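Local coordinates for protein beta-ketoacyl synthase (Pseudomonas aeruginosa, PDB 4CW4) that condenses acetyl-CoA with malonyl-ACP to form beta-acetoacetyl-ACP, the primer of fatty acid biosynthesis, at residues 21-26 and 588-593; 45-50 and 83-88; 202-207 and 583-588; 223-228 and 293-298. All coordinates share one frame; numbering follows the deposited sequence.

Interaction 1. Residues 21-26 and 588-593; sequences AGRSSF and RALQGD
Arg23 and Ala589 bring the two backbones closest, their CA atoms 9.1 Å apart, where the short strand 22-23 faces the end of helix 565-590. The contact thereby packs an N-terminal strand, paired antiparallel with strand 10-19, against a helix end more than 560 residues later in the chain. That helix finishes in a Schellman motif: Gly592 turns to positive phi, and two bonds reach back into the last turn, Gly592 N to Ala589 O at 3.0 Å and Asp593 N to Arg588 O at 2.9 Å. With so wide a backbone gap, the contact rests on one long side chain. Arg23 starts with CG anti to its own N (chi1 175°) and bends at chi3 (57°), which lays the guanidinium beside the last helical turn. The Ala589 methyl sits over the centre of one guanidinium face, CB to CZ of Arg23 3.4 Å. Leu590 comes at the edge instead, in the plane of the group, with its CG 3.6 Å from Arg23 NH2.

Polar partners hold the flat group at its rim. Arg23 NH1 forms a salt bridge with Asp586 in the preceding turn of the helix, so the buried positive charge is likely to be balanced there. Ser25 OG, itself bonded to Asp201, accepts from the same nitrogen: Arg23 NH1 to Ser25 OG is 2.9 Å, with an N-H...O angle of 158°.

Interaction 2. Residues 45-50 and 83-88; sequences ETLAGL and ERIFAS. With SO4 (sulfate ion), chain B.
Ile85 and Leu47 bury the most surface in this helix-helix packing contact, and Phe86 and Leu50 contribute smaller shares. The local axes of helices 45-50 and 83-87 lie 10.5 Å apart and cross at 73°, steeply enough that few residues meet: 194 Å² is buried over both sides. The nearest CA atoms belong to Leu50 and Ile85. The contact joins helices 40-53 and 74-87, neighbours in the N-terminal part of the chain, by plain apolar packing far from the catalytic residues.

Ile85 points at the other helix and uses its two branches differently. Its CG2 methyl, anti to the backbone N while CG1 lies beside that N (chi1 -67°), meets Leu50 CD1 at 3.7 Å and lies 4.0 Å from Leu47 CD2. Its CD1 reaches further along and rests on the backbone, 3.6 Å from Leu47 O. Of the Leu47 side chain, CD2 makes the close approaches. Besides Ile85 CG2, that methyl touches Phe86 CE1 at 3.7 Å, and the two side chains cross at about a right angle. Outside the pair, Leu56 also packs on Ile85, and Ile35 on Phe86.

Arg84, one residue before Ile85, is exposed and turned to a sulfate ion, probably from the crystallisation liquor. The sulfur lies at the guanidinium edge, in its plane, and Tyr81, Arg80 and Glu67 complete the site. The grip is two-pronged, with each bond at an N-H...O angle of 163°: Arg84 NH1 reaches sulfate O4 at 2.9 Å, and Arg84 NH2 reaches sulfate O3 at 3.0 Å.

Interaction 3. Residues 202-207 and 583-588; sequences AIRSTG and RAYDQR
Tyr585 receives Arg204 on its ring face in a CH-pi contact that joins helix 565-590, the last helix of the chain, to the C-terminal part of helix 190-204 in the ketosynthase domain. Along 583-588, Arg583 and Ala584 occupy the exposed side of the helix, and Ala584 O accepts from Arg588 N one turn on. Tyr585 is the residue that crosses, its CA 6.7 Å from that of Arg204. Its ring leaves the helix with CG anti to the backbone N (chi1 163°) and turns one face to Arg204. Arg204 CB stands 3.5 Å from the Tyr585 ring centroid and only 2° off the normal, so the methylene is centred on the face. Further out, Arg204 CD meets ring atom CE1 of Tyr585 at 3.6 Å; the extended chain then carries the guanidinium away to the carbonyl of Glu595. The phenol OH is satisfied outside the segments by Asp201.

Asp586, next in sequence, is buried, and its carboxylate also takes a bond from His28. Gln587 and Arg588 then return to the exposed side.

Across from Tyr585 a type I turn runs from Arg204 to Gly207, whose phi is positive. Two hydroxyls bond back to the helical carbonyls: Ser205 OG to Ala202 O at 2.7 Å, and Thr206 OG1 to Ile203 O at 2.9 Å with a C=O...donor angle of 165°.

Interaction 4. Residues 223-228 and 293-298; sequences AVFSGS and LQKGID
This is a buried strand-to-helix packing contact in the N-terminal half of the thiolase-like fold, where Phe225 of strand 222-225 meets Lys295 and Gly296 of helix 288-301. The strand pairs in parallel with 278-283 and 307-314, and the helix, packed against one side of it, lies in the dimer interface. Phe225 and Gly296 have the nearest CA atoms, 7.3 Å apart.

The evidence for a CH-pi contact is direct. Lys295 CG lies 3.6 Å from the Phe225 ring centroid, 17° off the normal, hence over the face but shifted toward the rim; its nearest ring atom is Phe225 CZ at 3.5 Å. The two side chains cross at about a right angle. The aliphatic stem of a buried lysine thus does the apolar packing.

The ring also lies against the helix backbone at Gly296, whose CA is 4.1 Å from Phe225 CE2. Val308 of strand 307-314 also touches Phe225, and Ile282 packs on Lys295.

The amino end of Lys295 reaches across the dimer interface. Its NZ bonds Gln294 OE1 of the second subunit, and the reverse pair is made as well; Asp298 of the second subunit stands further from NZ, at the range of a long, weak ion pair. The Lys295 side chains of the two subunits also pack on each other. Within the subunit, the bend of the lysine at chi2 (80°) brings CE back near the ring, with Lys295 CE 4.0 Å from Phe225 CZ.

Overall arrangement
Interactions 1 and 3 both use helix 565-590 and share Arg588; their centres are 9 Å apart. They also meet through Phe26, whose CE1 lies 3.5 Å from Tyr585 CD2. Interaction 2, centred 12 Å from interaction 1, touches it where Leu590 CD2 packs on Gly49 CA at 3.7 Å. Interactions 2 and 3 touch as well, though more loosely, Glu45 OE2 lying 4.1 Å from Gln587 NE2. These three therefore form a continuous group of contacts on one side of the molecule. Interaction 4 stands apart: its nearest atoms are about 8 Å from interaction 3 and about 22 Å from interaction 2. All four lie away from the proposed catalytic residues Cys286, His439 and His477.

Interaction 1. Residues 21-26 and 588-593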
loop_
_atom_site.group_PDB
_atom_site.type_symbol
_atom_site.label_atom_id
_atom_site.label_comp_id
_atom_site.label_asym_id
_atom_site.label_seq_id
_atom_site.Cartn_x
_atom_site.Cartn_y
_atom_site.Cartn_z
ATOM N N ALA A 21 10.911 -16.127 -16.244
ATOM C CA ALA A 21 10.662 -16.900 -17.469
ATOM C C ALA A 21 10.866 -16.065 -18.741
ATOM O O ALA A 21 10.860 -16.602 -19.836
ATOM C CB ALA A 21 9.250 -17.497 -17.450
ATOM N N GLY A 22 11.053 -14.762 -18.581
ATOM C CA GLY A 22 11.256 -13.844 -19.694
ATOM C C GLY A 22 10.152 -12.811 -19.874
ATOM O O GLY A 22 9.497 -12.390 -18.919
ATOM N N ARG A 23 9.981 -12.392 -21.121
ATOM C CA ARG A 23 8.962 -11.438 -21.521
ATOM C C ARG A 23 7.597 -12.109 -21.523
ATOM O O ARG A 23 7.402 -13.168 -22.125
ATOM C CB ARG A 23 9.258 -10.875 -22.907
ATOM C CG ARG A 23 8.154 -9.959 -23.434
ATOM C CD ARG A 23 8.581 -9.137 -24.630
ATOM N NE ARG A 23 9.076 -9.869 -25.803
ATOM C CZ ARG A 23 8.371 -10.172 -26.890
ATOM N NH1 ARG A 23 7.072 -9.896 -26.969
ATOM N NH2 ARG A 23 8.977 -10.770 -27.914
ATOM N N SER A 24 6.636 -11.480 -20.861
ATOM C CA SER A 24 5.311 -12.073 -20.744
ATOM C C SER A 24 4.458 -11.934 -21.988
ATOM O O SER A 24 3.661 -12.817 -22.281
ATOM C CB SER A 24 4.567 -11.423 -19.586
ATOM O OG SER A 24 5.254 -11.727 -18.404
ATOM N N SER A 25 4.590 -10.821 -22.700
ATOM C CA SER A 25 3.684 -10.570 -23.815
ATOM C C SER A 25 3.823 -11.656 -24.876
ATOM O O SER A 25 4.892 -12.272 -25.038
ATOM C CB SER A 25 3.908 -9.188 -24.421
ATOM O OG SER A 25 5.213 -9.071 -24.954
ATOM N N PHE A 26 2.719 -11.902 -25.569
ATOM C CA PHE A 26 2.654 -12.910 -26.622
ATOM C C PHE A 26 2.992 -14.308 -26.123
ATOM O O PHE A 26 3.320 -15.192 -26.910
ATOM C CB PHE A 26 3.492 -12.481 -27.832
ATOM C CG PHE A 26 3.084 -11.123 -28.353
ATOM C CD1 PHE A 26 3.606 -9.964 -27.775
ATOM C CD2 PHE A 26 2.129 -10.989 -29.341
ATOM C CE1 PHE A 26 3.191 -8.709 -28.191
ATOM C CE2 PHE A 26 1.720 -9.726 -29.787
ATOM C CZ PHE A 26 2.240 -8.587 -29.197
ATOM N N ARG A 588 9.392 -6.731 -33.294
ATOM C CA ARG A 588 10.431 -5.793 -32.899
ATOM C C ARG A 588 11.014 -6.193 -31.541
ATOM O O ARG A 588 12.226 -6.109 -31.321
ATOM C CB ARG A 588 9.879 -4.363 -32.829
ATOM C CG ARG A 588 9.487 -3.731 -34.192
ATOM C CD ARG A 588 10.482 -3.990 -35.311
ATOM N NE ARG A 588 11.839 -3.581 -34.969
ATOM C CZ ARG A 588 12.933 -4.171 -35.418
ATOM N NH1 ARG A 588 12.852 -5.192 -36.244
ATOM N NH2 ARG A 588 14.114 -3.744 -35.038
ATOM N N ALA A 589 10.146 -6.603 -30.623
ATOM C CA ALA A 589 10.575 -6.971 -29.278
ATOM C C ALA A 589 11.533 -8.158 -29.317
ATOM O O ALA A 589 12.486 -8.215 -28.538
ATOM C CB ALA A 589 9.364 -7.247 -28.393
ATOM N N LEU A 590 11.292 -9.086 -30.242
ATOM C CA LEU A 590 12.149 -10.251 -30.404
ATOM C C LEU A 590 13.556 -9.803 -30.765
ATOM O O LEU A 590 14.535 -10.430 -30.365
ATOM C CB LEU A 590 11.594 -11.201 -31.473
ATOM C CG LEU A 590 10.415 -12.042 -30.995
ATOM C CD1 LEU A 590 9.671 -12.693 -32.168
ATOM C CD2 LEU A 590 10.886 -13.100 -30.000
ATOM N N GLN A 591 13.639 -8.704 -31.509
ATOM C CA GLN A 591 14.906 -8.160 -31.969
ATOM C C GLN A 591 15.566 -7.253 -30.930
ATOM O O GLN A 591 16.654 -6.723 -31.164
ATOM C CB GLN A 591 14.690 -7.392 -33.274
ATOM C CG GLN A 591 14.412 -8.276 -34.470
ATOM C CD GLN A 591 15.672 -8.783 -35.115
ATOM O OE1 GLN A 591 16.423 -8.017 -35.728
ATOM N NE2 GLN A 591 15.930 -10.078 -34.971
ATOM N N GLY A 592 14.917 -7.081 -29.782
ATOM C CA GLY A 592 15.431 -6.213 -28.744
ATOM C C GLY A 592 15.040 -4.754 -28.900
ATOM O O GLY A 592 15.565 -3.874 -28.213
ATOM N N ASP A 593 14.097 -4.491 -29.791
ATOM C CA ASP A 593 13.648 -3.135 -30.066
ATOM C C ASP A 593 12.362 -2.880 -29.294
ATOM O O ASP A 593 11.271 -3.086 -29.809
ATOM C CB ASP A 593 13.432 -3.010 -31.573
ATOM C CG ASP A 593 13.052 -1.613 -32.030
ATOM O OD1 ASP A 593 13.050 -0.669 -31.224
ATOM O OD2 ASP A 593 12.776 -1.462 -33.242
#

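Interaction 2. Residues 45-50 and 83-88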
loop_
_atom_site.group_PDB
_atom_site.type_symbol
_atom_site.label_atom_id
_atom_site.label_comp_id
_atom_site.label_asym_id
_atom_site.label_seq_id
_atom_site.Cartn_x
_atom_site.Cartn_y
_atom_site.Cartn_z
ATOM N N GLU A 45 11.431 -19.628 -31.653
ATOM C CA GLU A 45 11.165 -18.197 -31.631
ATOM C C GLU A 45 11.374 -17.628 -30.222
ATOM O O GLU A 45 12.019 -16.596 -30.040
ATOM C CB GLU A 45 9.730 -17.915 -32.072
ATOM C CG GLU A 45 9.435 -16.430 -32.156
ATOM C CD GLU A 45 7.999 -16.147 -32.516
ATOM O OE1 GLU A 45 7.083 -16.573 -31.760
ATOM O OE2 GLU A 45 7.791 -15.498 -33.562
ATOM N N THR A 46 10.815 -18.288 -29.219
ATOM C CA THR A 46 10.986 -17.833 -27.839
ATOM C C THR A 46 12.443 -17.887 -27.402
ATOM O O THR A 46 12.921 -16.953 -26.772
ATOM C CB THR A 46 10.101 -18.638 -26.899
ATOM O OG1 THR A 46 8.727 -18.332 -27.179
ATOM C CG2 THR A 46 10.398 -18.306 -25.443
ATOM N N LEU A 47 13.136 -18.971 -27.726
ATOM C CA LEU A 47 14.566 -19.081 -27.432
ATOM C C LEU A 47 15.398 -17.993 -28.098
ATOM O O LEU A 47 16.292 -17.424 -27.469
ATOM C CB LEU A 47 15.116 -20.468 -27.784
ATOM C CG LEU A 47 14.629 -21.652 -26.941
ATOM C CD1 LEU A 47 15.229 -22.977 -27.446
ATOM C CD2 LEU A 47 14.914 -21.469 -25.466
ATOM N N ALA A 48 15.115 -17.700 -29.363
ATOM C CA ALA A 48 15.802 -16.610 -30.025
ATOM C C ALA A 48 15.572 -15.286 -29.299
ATOM O O ALA A 48 16.502 -14.507 -29.078
ATOM C CB ALA A 48 15.354 -16.508 -31.472
ATOM N N GLY A 49 14.337 -15.023 -28.904
ATOM C CA GLY A 49 14.027 -13.812 -28.157
ATOM C C GLY A 49 14.745 -13.718 -26.818
ATOM O O GLY A 49 15.258 -12.658 -26.455
ATOM N N LEU A 50 14.796 -14.836 -26.102
ATOM C CA LEU A 50 15.555 -14.907 -24.853
ATOM C C LEU A 50 17.036 -14.676 -25.119
ATOM O O LEU A 50 17.687 -13.948 -24.383
ATOM C CB LEU A 50 15.361 -16.263 -24.172
ATOM C CG LEU A 50 14.055 -16.384 -23.388
ATOM C CD1 LEU A 50 13.753 -17.838 -23.039
ATOM C CD2 LEU A 50 14.126 -15.537 -22.125
ATOM N N GLU A 83 20.943 -24.814 -23.710
ATOM C CA GLU A 83 21.425 -25.189 -22.392
ATOM C C GLU A 83 21.734 -23.945 -21.539
ATOM O O GLU A 83 21.347 -23.866 -20.379
ATOM C CB GLU A 83 22.663 -26.089 -22.522
ATOM C CG GLU A 83 23.200 -26.594 -21.190
ATOM C CD GLU A 83 24.472 -27.435 -21.298
ATOM O OE1 GLU A 83 24.927 -27.764 -22.420
ATOM O OE2 GLU A 83 25.026 -27.768 -20.230
ATOM N N ARG A 84 22.439 -22.971 -22.101
ATOM C CA ARG A 84 22.732 -21.729 -21.367
ATOM C C ARG A 84 21.483 -20.923 -21.028
ATOM O O ARG A 84 21.370 -20.384 -19.933
ATOM C CB ARG A 84 23.690 -20.847 -22.168
ATOM C CG ARG A 84 25.158 -21.257 -22.042
ATOM C CD ARG A 84 26.037 -20.458 -22.966
ATOM N NE ARG A 84 25.988 -20.985 -24.321
ATOM C CZ ARG A 84 26.709 -20.504 -25.334
ATOM N NH1 ARG A 84 27.519 -19.469 -25.138
ATOM N NH2 ARG A 84 26.622 -21.059 -26.540
ATOM N N ILE A 85 20.568 -20.821 -21.989
ATOM C CA ILE A 85 19.329 -20.082 -21.777
ATOM C C ILE A 85 18.559 -20.720 -20.633
ATOM O O ILE A 85 18.101 -20.027 -19.720
ATOM C CB ILE A 85 18.474 -20.044 -23.054
ATOM C CG1 ILE A 85 19.182 -19.212 -24.134
ATOM C CG2 ILE A 85 17.094 -19.471 -22.749
ATOM C CD1 ILE A 85 18.657 -19.428 -25.575
ATOM N N PHE A 86 18.466 -22.046 -20.635
ATOM C CA PHE A 86 17.699 -22.730 -19.608
ATOM C C PHE A 86 18.323 -22.553 -18.238
ATOM O O PHE A 86 17.612 -22.349 -17.255
ATOM C CB PHE A 86 17.566 -24.220 -19.911
ATOM C CG PHE A 86 16.750 -24.543 -21.162
ATOM C CD1 PHE A 86 15.808 -23.672 -21.655
ATOM C CD2 PHE A 86 16.943 -25.735 -21.816
ATOM C CE1 PHE A 86 15.072 -23.978 -22.778
ATOM C CE2 PHE A 86 16.221 -26.058 -22.945
ATOM C CZ PHE A 86 15.289 -25.180 -23.433
ATOM N N ALA A 87 19.648 -22.607 -18.182
ATOM C CA ALA A 87 20.360 -22.484 -16.924
ATOM C C ALA A 87 20.310 -21.066 -16.345
ATOM O O ALA A 87 20.527 -20.883 -15.150
ATOM C CB ALA A 87 21.818 -22.944 -17.083
ATOM N N SER A 88 20.055 -20.080 -17.199
ATOM C CA SER A 88 20.080 -18.664 -16.825
ATOM C C SER A 88 18.682 -18.014 -16.813
ATOM O O SER A 88 18.545 -16.785 -16.877
ATOM C CB SER A 88 20.990 -17.891 -17.762
ATOM O OG SER A 88 22.339 -18.271 -17.573
HETATM S S SO4 B . 28.951 -18.238 -28.457
HETATM O O1 SO4 B . 30.261 -18.513 -29.048
HETATM O O2 SO4 B . 28.355 -17.081 -29.121
HETATM O O3 SO4 B . 28.086 -19.407 -28.626
HETATM O O4 SO4 B . 29.121 -17.937 -27.036
#

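Interaction 3. Residues 202-207 and 583-588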
loop_
_atom_site.group_PDB
_atom_site.type_symbol
_atom_site.label_atom_id
_atom_site.label_comp_id
_atom_site.label_asym_id
_atom_site.label_seq_id
_atom_site.Cartn_x
_atom_site.Cartn_y
_atom_site.Cartn_z
ATOM N N ALA A 202 3.120 -4.224 -21.898
ATOM C CA ALA A 202 1.670 -4.451 -21.854
ATOM C C ALA A 202 0.893 -3.543 -22.827
ATOM O O ALA A 202 -0.015 -3.993 -23.533
ATOM C CB ALA A 202 1.145 -4.288 -20.435
ATOM N N ILE A 203 1.223 -2.258 -22.855
ATOM C CA ILE A 203 0.498 -1.300 -23.682
ATOM C C ILE A 203 0.719 -1.596 -25.153
ATOM O O ILE A 203 -0.195 -1.546 -25.950
ATOM C CB ILE A 203 0.968 0.139 -23.341
ATOM C CG1 ILE A 203 0.496 0.509 -21.934
ATOM C CG2 ILE A 203 0.497 1.155 -24.381
ATOM C CD1 ILE A 203 -1.023 0.579 -21.772
ATOM N N ARG A 204 1.956 -1.900 -25.522
ATOM C CA ARG A 204 2.264 -2.161 -26.920
ATOM C C ARG A 204 1.694 -3.498 -27.400
ATOM O O ARG A 204 1.466 -3.682 -28.591
ATOM C CB ARG A 204 3.775 -2.113 -27.165
ATOM C CG ARG A 204 4.393 -0.731 -26.970
ATOM C CD ARG A 204 5.808 -0.660 -27.453
ATOM N NE ARG A 204 6.414 0.630 -27.129
ATOM C CZ ARG A 204 6.256 1.742 -27.846
ATOM N NH1 ARG A 204 5.516 1.731 -28.955
ATOM N NH2 ARG A 204 6.861 2.862 -27.463
ATOM N N SER A 205 1.461 -4.427 -26.476
ATOM C CA SER A 205 0.881 -5.719 -26.823
ATOM C C SER A 205 -0.550 -5.589 -27.308
ATOM O O SER A 205 -1.065 -6.506 -27.912
ATOM C CB SER A 205 0.887 -6.684 -25.633
ATOM O OG SER A 205 -0.179 -6.421 -24.725
ATOM N N THR A 206 -1.203 -4.457 -27.057
ATOM C CA THR A 206 -2.593 -4.304 -27.487
ATOM C C THR A 206 -2.755 -4.150 -28.988
ATOM O O THR A 206 -3.840 -4.378 -29.496
ATOM C CB THR A 206 -3.279 -3.082 -26.844
ATOM O OG1 THR A 206 -2.695 -1.877 -27.346
ATOM C CG2 THR A 206 -3.217 -3.122 -25.312
ATOM N N GLY A 207 -1.715 -3.708 -29.689
ATOM C CA GLY A 207 -1.834 -3.372 -31.092
ATOM C C GLY A 207 -2.643 -2.122 -31.387
ATOM O O GLY A 207 -3.028 -1.910 -32.534
ATOM N N ARG A 583 1.358 -8.066 -33.707
ATOM C CA ARG A 583 2.385 -8.986 -34.191
ATOM C C ARG A 583 3.642 -8.218 -34.580
ATOM O O ARG A 583 4.751 -8.694 -34.369
ATOM C CB ARG A 583 1.874 -9.780 -35.404
ATOM C CG ARG A 583 0.928 -10.916 -35.094
ATOM C CD ARG A 583 0.781 -11.862 -36.296
ATOM N NE ARG A 583 0.179 -11.206 -37.435
ATOM C CZ ARG A 583 -1.132 -11.107 -37.653
ATOM N NH1 ARG A 583 -2.014 -11.601 -36.794
ATOM N NH2 ARG A 583 -1.567 -10.494 -38.739
ATOM N N ALA A 584 3.477 -7.035 -35.160
ATOM C CA ALA A 584 4.639 -6.255 -35.567
ATOM C C ALA A 584 5.445 -5.798 -34.353
ATOM O O ALA A 584 6.683 -5.789 -34.386
ATOM C CB ALA A 584 4.219 -5.082 -36.404
ATOM N N TYR A 585 4.760 -5.432 -33.276
ATOM C CA TYR A 585 5.453 -5.124 -32.034
ATOM C C TYR A 585 6.216 -6.353 -31.526
ATOM O O TYR A 585 7.372 -6.255 -31.167
ATOM C CB TYR A 585 4.486 -4.592 -30.941
ATOM C CG TYR A 585 5.127 -4.668 -29.577
ATOM C CD1 TYR A 585 6.273 -3.952 -29.308
ATOM C CD2 TYR A 585 4.626 -5.502 -28.594
ATOM C CE1 TYR A 585 6.911 -4.057 -28.106
ATOM C CE2 TYR A 585 5.260 -5.621 -27.362
ATOM C CZ TYR A 585 6.414 -4.906 -27.140
ATOM O OH TYR A 585 7.062 -4.985 -25.937
ATOM N N ASP A 586 5.558 -7.497 -31.442
ATOM C CA ASP A 586 6.226 -8.720 -30.982
ATOM C C ASP A 586 7.508 -8.967 -31.794
ATOM O O ASP A 586 8.532 -9.309 -31.239
ATOM C CB ASP A 586 5.262 -9.905 -31.119
ATOM C CG ASP A 586 5.814 -11.207 -30.574
ATOM O OD1 ASP A 586 6.508 -11.207 -29.527
ATOM O OD2 ASP A 586 5.516 -12.256 -31.190
ATOM N N GLN A 587 7.450 -8.782 -33.110
ATOM C CA GLN A 587 8.632 -8.953 -33.953
ATOM C C GLN A 587 9.737 -7.986 -33.579
ATOM O O GLN A 587 10.910 -8.360 -33.556
ATOM C CB GLN A 587 8.257 -8.737 -35.415
ATOM C CG GLN A 587 7.463 -9.881 -36.015
ATOM C CD GLN A 587 8.358 -10.998 -36.467
ATOM O OE1 GLN A 587 9.087 -10.879 -37.469
ATOM N NE2 GLN A 587 8.336 -12.086 -35.728
ATOM N N ARG A 588 9.392 -6.731 -33.294
ATOM C CA ARG A 588 10.431 -5.793 -32.899
ATOM C C ARG A 588 11.014 -6.193 -31.541
ATOM O O ARG A 588 12.226 -6.109 -31.321
ATOM C CB ARG A 588 9.879 -4.363 -32.829
ATOM C CG ARG A 588 9.487 -3.731 -34.192
ATOM C CD ARG A 588 10.482 -3.990 -35.311
ATOM N NE ARG A 588 11.839 -3.581 -34.969
ATOM C CZ ARG A 588 12.933 -4.171 -35.418
ATOM N NH1 ARG A 588 12.852 -5.192 -36.244
ATOM N NH2 ARG A 588 14.114 -3.744 -35.038
#

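Interaction 4. Residues 223-228 and 293-298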
loop_
_atom_site.group_PDB
_atom_site.type_symbol
_atom_site.label_atom_id
_atom_site.label_comp_id
_atom_site.label_asym_id
_atom_site.label_seq_id
_atom_site.Cartn_x
_atom_site.Cartn_y
_atom_site.Cartn_z
ATOM N N ALA A 223 -7.797 4.205 -15.721
ATOM C CA ALA A 223 -7.411 3.899 -14.351
ATOM C C ALA A 223 -6.157 3.056 -14.350
ATOM O O ALA A 223 -5.973 2.247 -15.236
ATOM C CB ALA A 223 -8.503 3.135 -13.678
ATOM N N VAL A 224 -5.328 3.249 -13.331
ATOM C CA VAL A 224 -4.120 2.462 -13.131
ATOM C C VAL A 224 -4.048 2.030 -11.677
ATOM O O VAL A 224 -4.146 2.869 -10.778
ATOM C CB VAL A 224 -2.840 3.249 -13.484
ATOM C CG1 VAL A 224 -1.604 2.394 -13.252
ATOM C CG2 VAL A 224 -2.894 3.741 -14.930
ATOM N N PHE A 225 -3.877 0.727 -11.460
ATOM C CA PHE A 225 -3.678 0.148 -10.134
ATOM C C PHE A 225 -2.457 -0.759 -10.119
ATOM O O PHE A 225 -2.429 -1.748 -10.848
ATOM C CB PHE A 225 -4.914 -0.617 -9.700
ATOM C CG PHE A 225 -6.170 0.209 -9.784
ATOM C CD1 PHE A 225 -6.353 1.312 -8.962
ATOM C CD2 PHE A 225 -7.151 -0.090 -10.713
ATOM C CE1 PHE A 225 -7.510 2.074 -9.060
ATOM C CE2 PHE A 225 -8.297 0.682 -10.811
ATOM C CZ PHE A 225 -8.476 1.758 -9.996
ATOM N N SER A 226 -1.467 -0.414 -9.285
ATOM C CA SER A 226 -0.223 -1.185 -9.202
ATOM C C SER A 226 0.374 -1.061 -7.797
ATOM O O SER A 226 -0.367 -0.821 -6.858
ATOM C CB SER A 226 0.771 -0.758 -10.280
ATOM O OG SER A 226 1.863 -1.653 -10.294
ATOM N N GLY A 227 1.683 -1.258 -7.660
ATOM C CA GLY A 227 2.376 -1.086 -6.391
ATOM C C GLY A 227 3.277 -2.257 -6.048
ATOM O O GLY A 227 3.495 -3.155 -6.865
ATOM N N SER A 228 3.833 -2.212 -4.842
ATOM C CA SER A 228 4.659 -3.294 -4.283
ATOM C C SER A 228 4.204 -3.510 -2.845
ATOM O O SER A 228 3.579 -2.618 -2.256
ATOM C CB SER A 228 6.140 -2.905 -4.284
ATOM O OG SER A 228 6.364 -1.747 -3.477
ATOM N N LEU A 293 -6.814 -6.150 -8.870
ATOM C CA LEU A 293 -7.699 -6.619 -9.938
ATOM C C LEU A 293 -9.169 -6.475 -9.511
ATOM O O LEU A 293 -10.012 -6.137 -10.331
ATOM C CB LEU A 293 -7.374 -8.060 -10.337
ATOM C CG LEU A 293 -8.105 -8.642 -11.550
ATOM C CD1 LEU A 293 -7.780 -7.847 -12.786
ATOM C CD2 LEU A 293 -7.730 -10.106 -11.763
ATOM N N GLN A 294 -9.464 -6.676 -8.228
ATOM C CA GLN A 294 -10.822 -6.489 -7.750
ATOM C C GLN A 294 -11.268 -5.041 -7.987
ATOM O O GLN A 294 -12.398 -4.770 -8.450
ATOM C CB GLN A 294 -10.955 -6.845 -6.273
ATOM C CG GLN A 294 -12.421 -6.866 -5.816
ATOM C CD GLN A 294 -12.566 -7.068 -4.326
ATOM O OE1 GLN A 294 -12.198 -6.189 -3.541
ATOM N NE2 GLN A 294 -13.078 -8.235 -3.919
ATOM N N LYS A 295 -10.393 -4.104 -7.636
ATOM C CA LYS A 295 -10.672 -2.705 -7.892
ATOM C C LYS A 295 -10.865 -2.447 -9.392
ATOM O O LYS A 295 -11.789 -1.726 -9.793
ATOM C CB LYS A 295 -9.550 -1.851 -7.302
ATOM C CG LYS A 295 -9.702 -0.352 -7.470
ATOM C CD LYS A 295 -10.641 0.249 -6.455
ATOM C CE LYS A 295 -10.891 1.709 -6.800
ATOM N NZ LYS A 295 -11.777 2.381 -5.830
ATOM N N GLY A 296 -10.026 -3.050 -10.222
ATOM C CA GLY A 296 -10.151 -2.868 -11.657
ATOM C C GLY A 296 -11.472 -3.347 -12.207
ATOM O O GLY A 296 -12.076 -2.669 -13.034
ATOM N N ILE A 297 -11.914 -4.520 -11.764
ATOM C CA ILE A 297 -13.180 -5.075 -12.209
ATOM C C ILE A 297 -14.297 -4.163 -11.745
ATOM O O ILE A 297 -15.220 -3.844 -12.496
ATOM C CB ILE A 297 -13.405 -6.487 -11.613
ATOM C CG1 ILE A 297 -12.422 -7.488 -12.214
ATOM C CG2 ILE A 297 -14.858 -6.952 -11.807
ATOM C CD1 ILE A 297 -12.354 -8.758 -11.364
ATOM N N ASP A 298 -14.208 -3.722 -10.504
ATOM C CA ASP A 298 -15.295 -2.936 -9.949
ATOM C C ASP A 298 -15.461 -1.601 -10.655
ATOM O O ASP A 298 -16.594 -1.170 -10.868
ATOM C CB ASP A 298 -15.127 -2.757 -8.457
ATOM C CG ASP A 298 -15.434 -4.029 -7.691
ATOM O OD1 ASP A 298 -15.887 -5.034 -8.309
ATOM O OD2 ASP A 298 -15.250 -4.011 -6.471
#